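Local coordinates for protein Ac-ASP-7 (Ancylostoma caninum, PDB 3S6S) that is a secreted hookworm SCP/TAPS protein of undefined function, probably involved in the interaction between parasite and host, at residues N27-R32 against R107-P112; R45-L50 against W172-T177. All blocks are in the same frame, centred on the assembly; numbering follows the deposited sequence.

Interaction 1: residues N27-R32 against R107-P112; sequences NGLRQR and RQVVYP
The flat guanidinium of Arg30 meets the end of helix 103-110 edge-on: the carbonyl oxygens of Val109 and Gln108 lie at its rim in its plane, that of Tyr111 close to the plane, and Val110 O sits over one face, 4.1 Å above it and offset toward the rim. This is an arginine on one helix of the SCP/TAPS (CAP) domain gripping main-chain carbonyls where a second helix gives way to loop. NE and NH2 approach Val109 O side-on, both to the one oxygen. NE to Val109 O is the straighter bond, 2.9 Å with an angle of 156° at the hydrogen; NH2 to Val109 O is 3.3 Å and comes from well above the carbonyl plane. NH2 also points at Tyr111 O, but that separation is modelled too short and the bond is doubtful. The chain of Arg30 runs extended from CG to NE after CG leaves anti to its carbonyl carbon (chi1 -75°), which carries the guanidinium across to the second helix. NH1 has its partner outside the pair, Tyr48 O, so all three nitrogens serve backbone carbonyls in a buried setting. Tyr111 turns its hydroxyl away to Glu148 and Lys142. Beside the polar grip, Leu29 adds an apolar contact on the flank of the helix end: its CD1 reaches Val110 CG2 at 3.5 Å and Val109 CG1 at 4.4 Å.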
loop_
_atom_site.group_PDB
_atom_site.type_symbol
_atom_site.label_atom_id
_atom_site.label_comp_id
_atom_site.label_asym_id
_atom_site.label_seq_id
_atom_site.Cartn_x
_atom_site.Cartn_y
_atom_site.Cartn_z
ATOM N N ASN A 27 -4.786 0.996 3.481
ATOM C CA ASN A 27 -4.674 1.218 4.922
ATOM C C ASN A 27 -5.889 0.763 5.710
ATOM O O ASN A 27 -5.768 0.322 6.867
ATOM C CB ASN A 27 -4.251 2.655 5.243
ATOM C CG ASN A 27 -2.770 2.883 4.968
ATOM O OD1 ASN A 27 -1.907 2.135 5.467
ATOM N ND2 ASN A 27 -2.467 3.877 4.132
ATOM N N GLY A 28 -7.052 0.830 5.067
ATOM C CA GLY A 28 -8.249 0.222 5.621
ATOM C C GLY A 28 -8.055 -1.255 5.925
ATOM O O GLY A 28 -8.412 -1.732 7.005
ATOM N N LEU A 29 -7.477 -1.994 4.979
ATOM C CA LEU A 29 -7.294 -3.416 5.191
ATOM C C LEU A 29 -6.300 -3.594 6.319
ATOM O O LEU A 29 -6.517 -4.366 7.246
ATOM C CB LEU A 29 -6.773 -4.086 3.930
ATOM C CG LEU A 29 -7.263 -5.505 3.624
ATOM C CD1 LEU A 29 -6.236 -6.206 2.776
ATOM C CD2 LEU A 29 -7.551 -6.306 4.885
ATOM N N ARG A 30 -5.207 -2.852 6.236
ATOM C CA ARG A 30 -4.143 -2.984 7.211
ATOM C C ARG A 30 -4.618 -2.737 8.615
ATOM O O ARG A 30 -4.196 -3.426 9.544
ATOM C CB ARG A 30 -3.022 -2.008 6.904
ATOM C CG ARG A 30 -2.188 -2.436 5.740
ATOM C CD ARG A 30 -1.009 -1.513 5.608
ATOM N NE ARG A 30 -0.010 -2.229 4.859
ATOM C CZ ARG A 30 1.208 -2.492 5.283
ATOM N NH1 ARG A 30 1.638 -2.044 6.453
ATOM N NH2 ARG A 30 2.001 -3.186 4.494
ATOM N N GLN A 31 -5.462 -1.720 8.765
ATOM C CA GLN A 31 -6.024 -1.380 10.059
ATOM C C GLN A 31 -6.845 -2.552 10.612
ATOM O O GLN A 31 -6.710 -2.916 11.774
ATOM C CB GLN A 31 -6.875 -0.108 9.968
ATOM C CG GLN A 31 -7.535 0.226 11.276
ATOM C CD GLN A 31 -8.229 1.569 11.266
ATOM O OE1 GLN A 31 -7.858 2.470 12.017
ATOM N NE2 GLN A 31 -9.245 1.707 10.426
ATOM N N ARG A 32 -7.673 -3.156 9.764
ATOM C CA ARG A 32 -8.485 -4.297 10.181
ATOM C C ARG A 32 -7.627 -5.509 10.518
ATOM O O ARG A 32 -7.916 -6.248 11.460
ATOM C CB ARG A 32 -9.517 -4.644 9.112
ATOM C CG ARG A 32 -10.608 -3.595 8.963
ATOM C CD ARG A 32 -11.158 -3.573 7.538
ATOM N NE ARG A 32 -11.367 -4.920 7.012
ATOM C CZ ARG A 32 -11.426 -5.213 5.716
ATOM N NH1 ARG A 32 -11.277 -4.250 4.804
ATOM N NH2 ARG A 32 -11.615 -6.471 5.329
ATOM N N ARG A 107 -0.154 -10.243 -0.273
ATOM C CA ARG A 107 1.019 -10.363 0.587
ATOM C C ARG A 107 1.794 -9.055 0.696
ATOM O O ARG A 107 2.218 -8.672 1.787
ATOM C CB ARG A 107 1.974 -11.433 0.080
ATOM C CG ARG A 107 1.724 -12.801 0.622
ATOM C CD ARG A 107 2.950 -13.655 0.341
ATOM N NE ARG A 107 3.745 -13.818 1.544
ATOM C CZ ARG A 107 5.055 -13.658 1.602
ATOM N NH1 ARG A 107 5.732 -13.338 0.498
ATOM N NH2 ARG A 107 5.681 -13.836 2.765
ATOM N N GLN A 108 2.001 -8.383 -0.435
ATOM C CA GLN A 108 2.693 -7.099 -0.409
ATOM C C GLN A 108 1.848 -6.011 0.271
ATOM O O GLN A 108 2.330 -5.282 1.139
ATOM C CB GLN A 108 3.081 -6.669 -1.821
ATOM C CG GLN A 108 3.701 -5.289 -1.875
ATOM C CD GLN A 108 5.079 -5.234 -1.223
ATOM O OE1 GLN A 108 6.073 -5.724 -1.790
ATOM N NE2 GLN A 108 5.150 -4.636 -0.025
ATOM N N VAL A 109 0.582 -5.926 -0.128
ATOM C CA VAL A 109 -0.354 -4.925 0.374
ATOM C C VAL A 109 -0.392 -4.900 1.896
ATOM O O VAL A 109 -0.540 -3.856 2.536
ATOM C CB VAL A 109 -1.774 -5.253 -0.131
ATOM C CG1 VAL A 109 -2.830 -4.384 0.571
ATOM C CG2 VAL A 109 -1.828 -5.098 -1.650
ATOM N N VAL A 110 -0.190 -6.068 2.466
ATOM C CA VAL A 110 -0.578 -6.350 3.833
ATOM C C VAL A 110 0.633 -6.567 4.774
ATOM O O VAL A 110 0.470 -6.693 5.985
ATOM C CB VAL A 110 -1.569 -7.551 3.771
ATOM C CG1 VAL A 110 -1.183 -8.702 4.678
ATOM C CG2 VAL A 110 -3.001 -7.066 3.941
ATOM N N TYR A 111 1.836 -6.570 4.187
ATOM C CA TYR A 111 3.111 -6.765 4.876
ATOM C C TYR A 111 3.341 -5.694 5.937
ATOM O O TYR A 111 3.544 -4.530 5.603
ATOM C CB TYR A 111 4.246 -6.702 3.842
ATOM C CG TYR A 111 5.640 -6.952 4.370
ATOM C CD1 TYR A 111 6.735 -6.317 3.808
ATOM C CD2 TYR A 111 5.868 -7.851 5.409
ATOM C CE1 TYR A 111 8.022 -6.552 4.279
ATOM C CE2 TYR A 111 7.139 -8.086 5.888
ATOM C CZ TYR A 111 8.210 -7.434 5.322
ATOM O OH TYR A 111 9.482 -7.677 5.789
ATOM N N PRO A 112 3.329 -6.086 7.225
ATOM C CA PRO A 112 3.364 -5.123 8.343
ATOM C C PRO A 112 4.611 -4.242 8.401
ATOM O O PRO A 112 4.577 -3.227 9.083
ATOM C CB PRO A 112 3.287 -6.021 9.582
ATOM C CG PRO A 112 2.638 -7.284 9.094
ATOM C CD PRO A 112 3.152 -7.471 7.694
#

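Interaction 2: residues R45-L50 against W172-T177; sequences REMYGL and WNLCYT
Cys175 CB lies squarely over the centre of the Tyr48 ring, 3.3 Å from the centroid and only 3° off the ring normal, a CH-pi contact. Its SG rides over the same face, 4.4 Å from the centroid, adding a sulfur-aromatic contact. The ring is brought under the cysteine by chi1 of -87°, CG standing anti to the carbonyl carbon of Tyr48. Next to this pair, Thr177 CG2 approaches Tyr48 CE2 obliquely at 3.6 Å. The Met47 and Leu174 side chains run alongside each other in the same direction, with CG of Met47 3.5 Å from CD2 of Leu174. Gly49 CA comes over one face of the Tyr176 ring, offset toward the rim, with no side chain in between.

The backbones set these groups in place through a single beta bridge between Tyr48 and Cys175. Cys175 N donates to Met47 O almost straight (2.9 Å, 173°) and in the carbonyl plane, while Gly49 N gives a more bent bond to Cys175 O at 2.8 Å. One water accepts from Met47 N and donates to Asn173 O; the oxygen of another accepts from Thr177 N and lies 2.8 Å from Gly49 O.

Further out, the Cys175-Cys162 disulfide ties the cysteine to the loop whose Thr163 OG1 and Tyr164 N bind Glu46 OE1 and OE2, respectively. The Tyr48 hydroxyl is held by Tyr165 N and Ser168 OG, and the Tyr165 ring meets Tyr48 edge-to-face. The crosslinked C-terminal region is thus fastened to the segment after helix 16-34 by main-chain bonds, while the covalently fixed sulfur and the anchored hydroxyl together probably limit how the tyrosine ring can move against Cys175.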
loop_
_atom_site.group_PDB
_atom_site.type_symbol
_atom_site.label_atom_id
_atom_site.label_comp_id
_atom_site.label_asym_id
_atom_site.label_seq_id
_atom_site.Cartn_x
_atom_site.Cartn_y
_atom_site.Cartn_z
ATOM N N ARG A 45 -1.839 -7.780 15.280
ATOM C CA ARG A 45 -0.394 -7.599 15.249
ATOM C C ARG A 45 -0.008 -6.134 15.160
ATOM O O ARG A 45 -0.844 -5.266 14.889
ATOM C CB ARG A 45 0.220 -8.343 14.059
ATOM C CG ARG A 45 -0.306 -7.878 12.710
ATOM C CD ARG A 45 -1.268 -8.909 12.134
ATOM N NE ARG A 45 -0.608 -9.735 11.129
ATOM C CZ ARG A 45 -0.988 -10.960 10.780
ATOM N NH1 ARG A 45 -2.026 -11.545 11.357
ATOM N NH2 ARG A 45 -0.308 -11.604 9.845
ATOM N N GLU A 46 1.277 -5.878 15.382
ATOM C CA GLU A 46 1.844 -4.578 15.099
ATOM C C GLU A 46 1.723 -4.373 13.604
ATOM O O GLU A 46 2.035 -5.270 12.815
ATOM C CB GLU A 46 3.305 -4.522 15.533
ATOM C CG GLU A 46 3.991 -3.213 15.217
ATOM C CD GLU A 46 5.366 -3.119 15.821
ATOM O OE1 GLU A 46 5.659 -3.880 16.763
ATOM O OE2 GLU A 46 6.165 -2.282 15.357
ATOM N N MET A 47 1.237 -3.206 13.211
ATOM C CA MET A 47 1.093 -2.893 11.803
ATOM C C MET A 47 1.499 -1.440 11.564
ATOM O O MET A 47 1.207 -0.563 12.379
ATOM C CB MET A 47 -0.347 -3.151 11.357
ATOM C CG MET A 47 -0.640 -2.836 9.888
ATOM S SD MET A 47 -0.034 -4.057 8.704
ATOM C CE MET A 47 -1.072 -5.476 9.095
ATOM N N TYR A 48 2.204 -1.194 10.466
ATOM C CA TYR A 48 2.521 0.172 10.071
ATOM C C TYR A 48 1.551 0.594 9.008
ATOM O O TYR A 48 1.244 -0.189 8.126
ATOM C CB TYR A 48 3.957 0.278 9.553
ATOM C CG TYR A 48 4.927 0.515 10.680
ATOM C CD1 TYR A 48 5.139 -0.469 11.642
ATOM C CD2 TYR A 48 5.597 1.734 10.816
ATOM C CE1 TYR A 48 5.998 -0.268 12.691
ATOM C CE2 TYR A 48 6.467 1.947 11.872
ATOM C CZ TYR A 48 6.660 0.932 12.809
ATOM O OH TYR A 48 7.507 1.103 13.867
ATOM N N GLY A 49 1.030 1.811 9.110
ATOM C CA GLY A 49 0.241 2.362 8.026
ATOM C C GLY A 49 1.210 2.642 6.887
ATOM O O GLY A 49 2.401 2.834 7.119
ATOM N N LEU A 50 0.736 2.652 5.652
ATOM C CA LEU A 50 1.619 3.033 4.576
ATOM C C LEU A 50 1.508 4.533 4.345
ATOM O O LEU A 50 0.426 5.072 4.097
ATOM C CB LEU A 50 1.280 2.279 3.295
ATOM C CG LEU A 50 1.314 0.753 3.316
ATOM C CD1 LEU A 50 0.829 0.231 1.982
ATOM C CD2 LEU A 50 2.719 0.243 3.607
ATOM N N TRP A 172 -4.192 5.567 14.168
ATOM C CA TRP A 172 -5.488 4.909 14.220
ATOM C C TRP A 172 -5.220 3.404 14.312
ATOM O O TRP A 172 -5.589 2.635 13.434
ATOM C CB TRP A 172 -6.300 5.242 12.974
ATOM C CG TRP A 172 -6.446 6.718 12.657
ATOM C CD1 TRP A 172 -7.433 7.571 13.106
ATOM C CD2 TRP A 172 -5.613 7.503 11.786
ATOM N NE1 TRP A 172 -7.256 8.823 12.573
ATOM C CE2 TRP A 172 -6.148 8.815 11.766
ATOM C CE3 TRP A 172 -4.466 7.224 11.024
ATOM C CZ2 TRP A 172 -5.579 9.845 11.013
ATOM C CZ3 TRP A 172 -3.895 8.251 10.278
ATOM C CH2 TRP A 172 -4.450 9.551 10.285
ATOM N N ASN A 173 -4.572 3.026 15.405
ATOM C CA ASN A 173 -3.903 1.739 15.586
ATOM C C ASN A 173 -2.968 1.306 14.443
ATOM O O ASN A 173 -2.690 0.121 14.255
ATOM C CB ASN A 173 -4.845 0.620 16.072
ATOM C CG ASN A 173 -5.931 0.285 15.083
ATOM O OD1 ASN A 173 -7.111 0.595 15.309
ATOM N ND2 ASN A 173 -5.552 -0.371 13.980
ATOM N N LEU A 174 -2.466 2.292 13.709
ATOM C CA LEU A 174 -1.375 2.058 12.781
ATOM C C LEU A 174 -0.150 2.828 13.263
ATOM O O LEU A 174 -0.288 3.918 13.822
ATOM C CB LEU A 174 -1.764 2.475 11.360
ATOM C CG LEU A 174 -2.868 1.622 10.720
ATOM C CD1 LEU A 174 -3.336 2.238 9.424
ATOM C CD2 LEU A 174 -2.384 0.188 10.499
ATOM N N CYS A 175 1.032 2.230 13.079
ATOM C CA CYS A 175 2.314 2.901 13.292
ATOM C C CYS A 175 2.749 3.641 12.026
ATOM O O CYS A 175 2.649 3.112 10.921
ATOM C CB CYS A 175 3.388 1.891 13.691
ATOM S SG CYS A 175 3.014 0.966 15.206
ATOM N N TYR A 176 3.214 4.871 12.183
ATOM C CA TYR A 176 3.713 5.641 11.046
ATOM C C TYR A 176 5.146 6.107 11.285
ATOM O O TYR A 176 5.443 6.720 12.307
ATOM C CB TYR A 176 2.820 6.854 10.773
ATOM C CG TYR A 176 1.436 6.519 10.264
ATOM C CD1 TYR A 176 0.402 6.195 11.143
ATOM C CD2 TYR A 176 1.158 6.529 8.908
ATOM C CE1 TYR A 176 -0.869 5.896 10.679
ATOM C CE2 TYR A 176 -0.103 6.224 8.439
ATOM C CZ TYR A 176 -1.116 5.917 9.334
ATOM O OH TYR A 176 -2.370 5.618 8.862
ATOM N N THR A 177 6.036 5.803 10.351
ATOM C CA THR A 177 7.359 6.397 10.382
ATOM C C THR A 177 7.678 7.013 9.029
ATOM O O THR A 177 7.161 6.572 8.018
ATOM C CB THR A 177 8.447 5.393 10.798
ATOM O OG1 THR A 177 9.722 6.041 10.737
ATOM C CG2 THR A 177 8.463 4.193 9.866
HETATM O O HOH W 1 -0.530 -0.991 14.899
HETATM O O HOH W 2 4.514 4.432 8.141
#

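How the interactions relate
Interactions 1 and 2 lie with their centres about 9 Å apart, and residues of helix 16-34 in interaction 1 touch both segments of interaction 2: Arg30 and Asn27 meet 45-50, and the Gln31 side chain packs on Trp172 and Asn173. Arg30, which grips the end of helix 103-110, also sends NH1 to Tyr48 O at 2.5 Å, a probable hydrogen bond, so one guanidinium joins both contacts. One turn earlier, Asn27 OD1 accepts, probably, from Leu50 N at 2.7 Å. Residues 45-50 are therefore held between helix 16-34 and the disulfide-linked 172-177 segment. Along the chain the segments alternate, so the two contacts interlock the N-terminal helix, the middle of the domain and the C-terminal region.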